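Local coordinates for peptidoglycan synthetase penicillin-binding protein 3 (Bifidobacterium adolescentis, PDB 4YE5) that probably acts as a penicillin-binding transpeptidase that cross-links peptidoglycan at the cell membrane, at residues 48-60 with 110-124. Residues are numbered along the deposited sequence; the frame is centred on the assembly and turned at random.
Sequences ERYTIIGNPEQAQ and LSISGQYVVLKKDVT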
loop_
_atom_site.group_PDB
_atom_site.type_symbol
_atom_site.label_atom_id
_atom_site.label_comp_id
_atom_site.label_asym_id
_atom_site.label_seq_id
_atom_site.Cartn_x
_atom_site.Cartn_y
_atom_site.Cartn_z
ATOM N N GLU A 48 9.480 -21.537 -8.172
ATOM C CA GLU A 48 9.198 -22.330 -9.364
ATOM C C GLU A 48 9.417 -23.821 -9.124
ATOM O O GLU A 48 10.535 -24.309 -9.236
ATOM C CB GLU A 48 10.025 -21.859 -10.568
ATOM C CG GLU A 48 9.553 -22.505 -11.877
ATOM C CD GLU A 48 10.536 -22.342 -13.028
ATOM O OE1 GLU A 48 11.510 -21.581 -12.876
ATOM O OE2 GLU A 48 10.336 -22.984 -14.087
ATOM N N ARG A 49 8.343 -24.527 -8.778
ATOM C CA ARG A 49 8.347 -25.986 -8.669
ATOM C C ARG A 49 7.113 -26.497 -9.410
ATOM O O ARG A 49 6.207 -25.714 -9.732
ATOM C CB ARG A 49 8.281 -26.439 -7.207
ATOM C CG ARG A 49 9.299 -25.778 -6.294
ATOM C CD ARG A 49 10.731 -26.139 -6.663
ATOM N NE ARG A 49 11.082 -27.477 -6.202
ATOM C CZ ARG A 49 12.303 -27.838 -5.821
ATOM N NH1 ARG A 49 13.296 -26.955 -5.853
ATOM N NH2 ARG A 49 12.528 -29.080 -5.408
ATOM N N TYR A 50 7.064 -27.803 -9.665
ATOM C CA TYR A 50 6.004 -28.374 -10.494
ATOM C C TYR A 50 5.428 -29.652 -9.926
ATOM O O TYR A 50 6.124 -30.436 -9.279
ATOM C CB TYR A 50 6.531 -28.645 -11.902
ATOM C CG TYR A 50 6.927 -27.395 -12.631
ATOM C CD1 TYR A 50 5.983 -26.660 -13.331
ATOM C CD2 TYR A 50 8.237 -26.938 -12.615
ATOM C CE1 TYR A 50 6.324 -25.508 -13.996
ATOM C CE2 TYR A 50 8.594 -25.767 -13.289
ATOM C CZ TYR A 50 7.626 -25.060 -13.979
ATOM O OH TYR A 50 7.944 -23.897 -14.669
ATOM N N THR A 51 4.142 -29.869 -10.163
ATOM C CA THR A 51 3.594 -31.202 -9.967
ATOM C C THR A 51 3.507 -31.871 -11.338
ATOM O O THR A 51 2.985 -31.277 -12.290
ATOM C CB THR A 51 2.211 -31.160 -9.290
ATOM O OG1 THR A 51 2.318 -30.461 -8.040
ATOM C CG2 THR A 51 1.726 -32.561 -9.008
ATOM N N ILE A 52 4.046 -33.080 -11.451
ATOM C CA ILE A 52 4.006 -33.807 -12.719
ATOM C C ILE A 52 2.765 -34.688 -12.745
ATOM O O ILE A 52 2.566 -35.530 -11.859
ATOM C CB ILE A 52 5.274 -34.655 -12.942
ATOM C CG1 ILE A 52 6.522 -33.759 -12.956
ATOM C CG2 ILE A 52 5.173 -35.475 -14.256
ATOM C CD1 ILE A 52 6.426 -32.590 -13.942
ATOM N N ILE A 53 1.927 -34.469 -13.755
ATOM C CA ILE A 53 0.642 -35.146 -13.878
ATOM C C ILE A 53 0.646 -36.104 -15.060
ATOM O O ILE A 53 1.138 -35.765 -16.134
ATOM C CB ILE A 53 -0.501 -34.113 -14.104
ATOM C CG1 ILE A 53 -0.540 -33.073 -12.969
ATOM C CG2 ILE A 53 -1.855 -34.818 -14.261
ATOM C CD1 ILE A 53 -0.766 -33.672 -11.573
ATOM N N GLY A 54 0.093 -37.298 -14.866
ATOM C CA GLY A 54 -0.154 -38.207 -15.974
ATOM C C GLY A 54 -1.637 -38.335 -16.307
ATOM O O GLY A 54 -2.505 -38.140 -15.448
ATOM N N ASN A 55 -1.922 -38.636 -17.570
ATOM C CA ASN A 55 -3.266 -38.956 -18.041
ATOM C C ASN A 55 -3.331 -40.457 -18.356
ATOM O O ASN A 55 -2.928 -40.895 -19.440
ATOM C CB ASN A 55 -3.587 -38.124 -19.287
ATOM C CG ASN A 55 -4.994 -38.370 -19.838
ATOM O OD1 ASN A 55 -5.542 -39.463 -19.735
ATOM N ND2 ASN A 55 -5.577 -37.337 -20.444
ATOM N N PRO A 56 -3.861 -41.250 -17.409
ATOM C CA PRO A 56 -3.843 -42.716 -17.526
ATOM C C PRO A 56 -4.426 -43.244 -18.835
ATOM O O PRO A 56 -3.817 -44.095 -19.476
ATOM C CB PRO A 56 -4.670 -43.173 -16.324
ATOM C CG PRO A 56 -4.490 -42.055 -15.314
ATOM C CD PRO A 56 -4.483 -40.800 -16.146
ATOM N N GLU A 57 -5.570 -42.729 -19.260
ATOM C CA GLU A 57 -6.183 -43.296 -20.459
ATOM C C GLU A 57 -5.409 -42.943 -21.737
ATOM O O GLU A 57 -5.335 -43.756 -22.650
ATOM C CB GLU A 57 -7.673 -42.936 -20.565
ATOM C CG GLU A 57 -7.982 -41.528 -21.000
ATOM C CD GLU A 57 -9.439 -41.366 -21.419
ATOM O OE1 GLU A 57 -9.739 -40.436 -22.198
ATOM O OE2 GLU A 57 -10.281 -42.179 -20.975
ATOM N N GLN A 58 -4.821 -41.742 -21.790
ATOM C CA GLN A 58 -3.929 -41.406 -22.897
ATOM C C GLN A 58 -2.643 -42.216 -22.841
ATOM O O GLN A 58 -2.115 -42.590 -23.881
ATOM C CB GLN A 58 -3.588 -39.914 -22.937
ATOM C CG GLN A 58 -4.769 -38.998 -23.205
ATOM C CD GLN A 58 -5.602 -39.443 -24.383
ATOM O OE1 GLN A 58 -5.073 -39.835 -25.422
ATOM N NE2 GLN A 58 -6.924 -39.387 -24.227
ATOM N N ALA A 59 -2.127 -42.471 -21.637
ATOM C CA ALA A 59 -0.937 -43.318 -21.505
ATOM C C ALA A 59 -1.218 -44.726 -22.029
ATOM O O ALA A 59 -0.382 -45.336 -22.707
ATOM C CB ALA A 59 -0.467 -43.376 -20.054
ATOM N N GLN A 60 -2.411 -45.231 -21.734
ATOM C CA GLN A 60 -2.775 -46.598 -22.136
ATOM C C GLN A 60 -2.899 -46.718 -23.641
ATOM O O GLN A 60 -2.607 -47.763 -24.195
ATOM C CB GLN A 60 -4.076 -47.036 -21.432
ATOM C CG GLN A 60 -3.897 -47.187 -19.924
ATOM C CD GLN A 60 -5.198 -47.115 -19.148
ATOM O OE1 GLN A 60 -6.250 -47.559 -19.619
ATOM N NE2 GLN A 60 -5.133 -46.549 -17.947
ATOM N N LEU A 110 -0.494 -45.363 -13.915
ATOM C CA LEU A 110 -0.976 -44.996 -15.249
ATOM C C LEU A 110 -1.963 -46.026 -15.794
ATOM O O LEU A 110 -2.518 -45.867 -16.887
ATOM C CB LEU A 110 0.207 -44.815 -16.208
ATOM C CG LEU A 110 1.061 -43.571 -15.924
ATOM C CD1 LEU A 110 2.370 -43.619 -16.710
ATOM C CD2 LEU A 110 0.280 -42.297 -16.248
ATOM N N SER A 111 -2.167 -47.088 -15.022
ATOM C CA SER A 111 -3.051 -48.172 -15.426
ATOM C C SER A 111 -4.430 -48.048 -14.783
ATOM O O SER A 111 -5.286 -48.910 -14.980
ATOM C CB SER A 111 -2.432 -49.523 -15.082
ATOM O OG SER A 111 -1.433 -49.884 -16.024
ATOM N N ILE A 112 -4.644 -46.979 -14.020
ATOM C CA ILE A 112 -5.966 -46.720 -13.447
ATOM C C ILE A 112 -6.913 -46.093 -14.470
ATOM O O ILE A 112 -6.559 -45.896 -15.633
ATOM C CB ILE A 112 -5.910 -45.804 -12.217
ATOM C CG1 ILE A 112 -5.581 -44.366 -12.628
ATOM C CG2 ILE A 112 -4.914 -46.333 -11.193
ATOM C CD1 ILE A 112 -5.744 -43.369 -11.501
ATOM N N SER A 113 -8.125 -45.783 -14.027
ATOM C CA SER A 113 -9.123 -45.205 -14.909
ATOM C C SER A 113 -9.119 -43.693 -14.758
ATOM O O SER A 113 -8.697 -43.159 -13.733
ATOM C CB SER A 113 -10.512 -45.761 -14.580
ATOM O OG SER A 113 -10.951 -45.281 -13.317
ATOM N N GLY A 114 -9.595 -42.994 -15.777
ATOM C CA GLY A 114 -9.665 -41.548 -15.702
ATOM C C GLY A 114 -8.585 -40.867 -16.522
ATOM O O GLY A 114 -7.781 -41.518 -17.190
ATOM N N GLN A 115 -8.562 -39.545 -16.450
ATOM C CA GLN A 115 -7.664 -38.749 -17.266
ATOM C C GLN A 115 -6.661 -38.008 -16.411
ATOM O O GLN A 115 -5.989 -37.101 -16.888
ATOM C CB GLN A 115 -8.468 -37.749 -18.095
ATOM C CG GLN A 115 -9.468 -38.404 -19.030
ATOM C CD GLN A 115 -9.698 -37.592 -20.285
ATOM O OE1 GLN A 115 -9.141 -37.890 -21.343
ATOM N NE2 GLN A 115 -10.513 -36.548 -20.173
ATOM N N TYR A 116 -6.555 -38.395 -15.142
ATOM C CA TYR A 116 -5.758 -37.627 -14.192
ATOM C C TYR A 116 -5.130 -38.489 -13.095
ATOM O O TYR A 116 -5.806 -39.312 -12.474
ATOM C CB TYR A 116 -6.632 -36.552 -13.558
ATOM C CG TYR A 116 -5.914 -35.689 -12.547
ATOM C CD1 TYR A 116 -5.858 -36.052 -11.203
ATOM C CD2 TYR A 116 -5.309 -34.511 -12.930
ATOM C CE1 TYR A 116 -5.208 -35.263 -10.274
ATOM C CE2 TYR A 116 -4.653 -33.707 -12.002
ATOM C CZ TYR A 116 -4.605 -34.094 -10.681
ATOM O OH TYR A 116 -3.956 -33.301 -9.766
ATOM N N VAL A 117 -3.835 -38.292 -12.861
ATOM C CA VAL A 117 -3.132 -38.935 -11.746
ATOM C C VAL A 117 -1.858 -38.145 -11.433
ATOM O O VAL A 117 -1.142 -37.732 -12.339
ATOM C CB VAL A 117 -2.833 -40.452 -12.007
ATOM C CG1 VAL A 117 -1.752 -40.658 -13.077
ATOM C CG2 VAL A 117 -2.425 -41.155 -10.717
ATOM N N VAL A 118 -1.599 -37.888 -10.154
ATOM C CA VAL A 118 -0.341 -37.259 -9.765
ATOM C C VAL A 118 0.764 -38.295 -9.837
ATOM O O VAL A 118 0.621 -39.395 -9.303
ATOM C CB VAL A 118 -0.381 -36.683 -8.333
ATOM C CG1 VAL A 118 1.002 -36.171 -7.942
ATOM C CG2 VAL A 118 -1.399 -35.579 -8.244
ATOM N N LEU A 119 1.860 -37.961 -10.513
ATOM C CA LEU A 119 2.980 -38.889 -10.630
ATOM C C LEU A 119 4.087 -38.501 -9.666
ATOM O O LEU A 119 4.749 -39.364 -9.086
ATOM C CB LEU A 119 3.525 -38.919 -12.056
ATOM C CG LEU A 119 2.538 -39.390 -13.122
ATOM C CD1 LEU A 119 3.145 -39.188 -14.511
ATOM C CD2 LEU A 119 2.157 -40.849 -12.888
ATOM N N LYS A 120 4.301 -37.198 -9.517
ATOM C CA LYS A 120 5.294 -36.693 -8.575
ATOM C C LYS A 120 5.068 -35.224 -8.262
ATOM O O LYS A 120 4.786 -34.425 -9.163
ATOM C CB LYS A 120 6.713 -36.899 -9.103
ATOM C CG LYS A 120 7.771 -36.725 -8.027
ATOM C CD LYS A 120 9.156 -37.056 -8.529
ATOM C CE LYS A 120 10.178 -36.856 -7.411
ATOM N NZ LYS A 120 11.557 -37.190 -7.853
ATOM N N LYS A 121 5.196 -34.880 -6.982
ATOM C CA LYS A 121 5.032 -33.509 -6.515
ATOM C C LYS A 121 6.391 -32.847 -6.369
ATOM O O LYS A 121 7.403 -33.540 -6.237
ATOM C CB LYS A 121 4.350 -33.495 -5.140
ATOM C CG LYS A 121 2.979 -34.141 -5.102
ATOM C CD LYS A 121 2.337 -33.974 -3.735
ATOM C CE LYS A 121 1.065 -34.796 -3.616
ATOM N NZ LYS A 121 0.432 -34.614 -2.276
ATOM N N ASP A 122 6.407 -31.514 -6.390
ATOM C CA ASP A 122 7.587 -30.742 -6.007
ATOM C C ASP A 122 8.860 -31.047 -6.832
ATOM O O ASP A 122 9.963 -31.152 -6.288
ATOM C CB ASP A 122 7.843 -30.958 -4.505
ATOM C CG ASP A 122 8.937 -30.073 -3.962
ATOM O OD1 ASP A 122 8.986 -28.890 -4.346
ATOM O OD2 ASP A 122 9.767 -30.574 -3.178
ATOM N N VAL A 123 8.717 -31.196 -8.146
ATOM C CA VAL A 123 9.892 -31.404 -8.991
ATOM C C VAL A 123 10.454 -30.069 -9.492
ATOM O O VAL A 123 9.741 -29.052 -9.559
ATOM C CB VAL A 123 9.616 -32.362 -10.197
ATOM C CG1 VAL A 123 8.735 -33.549 -9.768
ATOM C CG2 VAL A 123 8.977 -31.613 -11.327
ATOM N N THR A 124 11.734 -30.080 -9.845
ATOM C CA THR A 124 12.440 -28.871 -10.269
ATOM C C THR A 124 12.171 -28.518 -11.723
ATOM O O THR A 124 11.761 -29.372 -12.513
ATOM C CB THR A 124 13.950 -29.054 -10.129
ATOM O OG1 THR A 124 14.362 -30.136 -10.972
ATOM C CG2 THR A 124 14.317 -29.365 -8.670
#
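Pro56 sits in the bend of 110-117 with its ring pressed into the chain: CD lies 3.3 Å from Tyr116 N, while CG touches both Ile112 CG1 and Val117 CG1, and CB faces the carbonyl of Ile112. One helical turn on, the Gln60 side chain runs extended alongside this loop and its NE2 gives both hydrogens to it, one to Leu110 O at 2.9 Å (N-H...O 170°) and the other to Ile112 O at 2.8 Å. Both acceptors lie close to the amide plane, which fixes the rotation of the amide. Glu57 N adds a bond to Gly114 O, and Asn55 caps the helix through OD1 to Gln58 N. Before this helix the chain is the central strand of a three-stranded antiparallel sheet in the PBP dimerisation region, with 117-123 along one side and 140-144 along the other. Two bulges interrupt the pairing with 117-123: a classic one, where Leu119 and Lys120 both face Ile52, and a G1 bulge, where Asp122 and Val123 face Tyr50. Ile52 O takes Leu119 N at 2.9 Å and, weakly, Lys120 N; the Ile52 side chain crosses that of Val123 at about a right angle, with Ile52 CG1 3.6 Å from Val123 CG2. At the far end Arg49 bends at chi2 and chi3 (-65° and -77°), bringing its guanidinium beside Asp122. The salt bridge, Arg49 NE to Asp122 OD1 at 3.1 Å, is bent, so its hydrogen bond is weak, and another weak one from NH2 reaches Asp122 O. Thr124 CG2 lies over one guanidinium face, 3.7 Å from Arg49 NH2, and Thr124 OG1 caps the next helix at Val127 N.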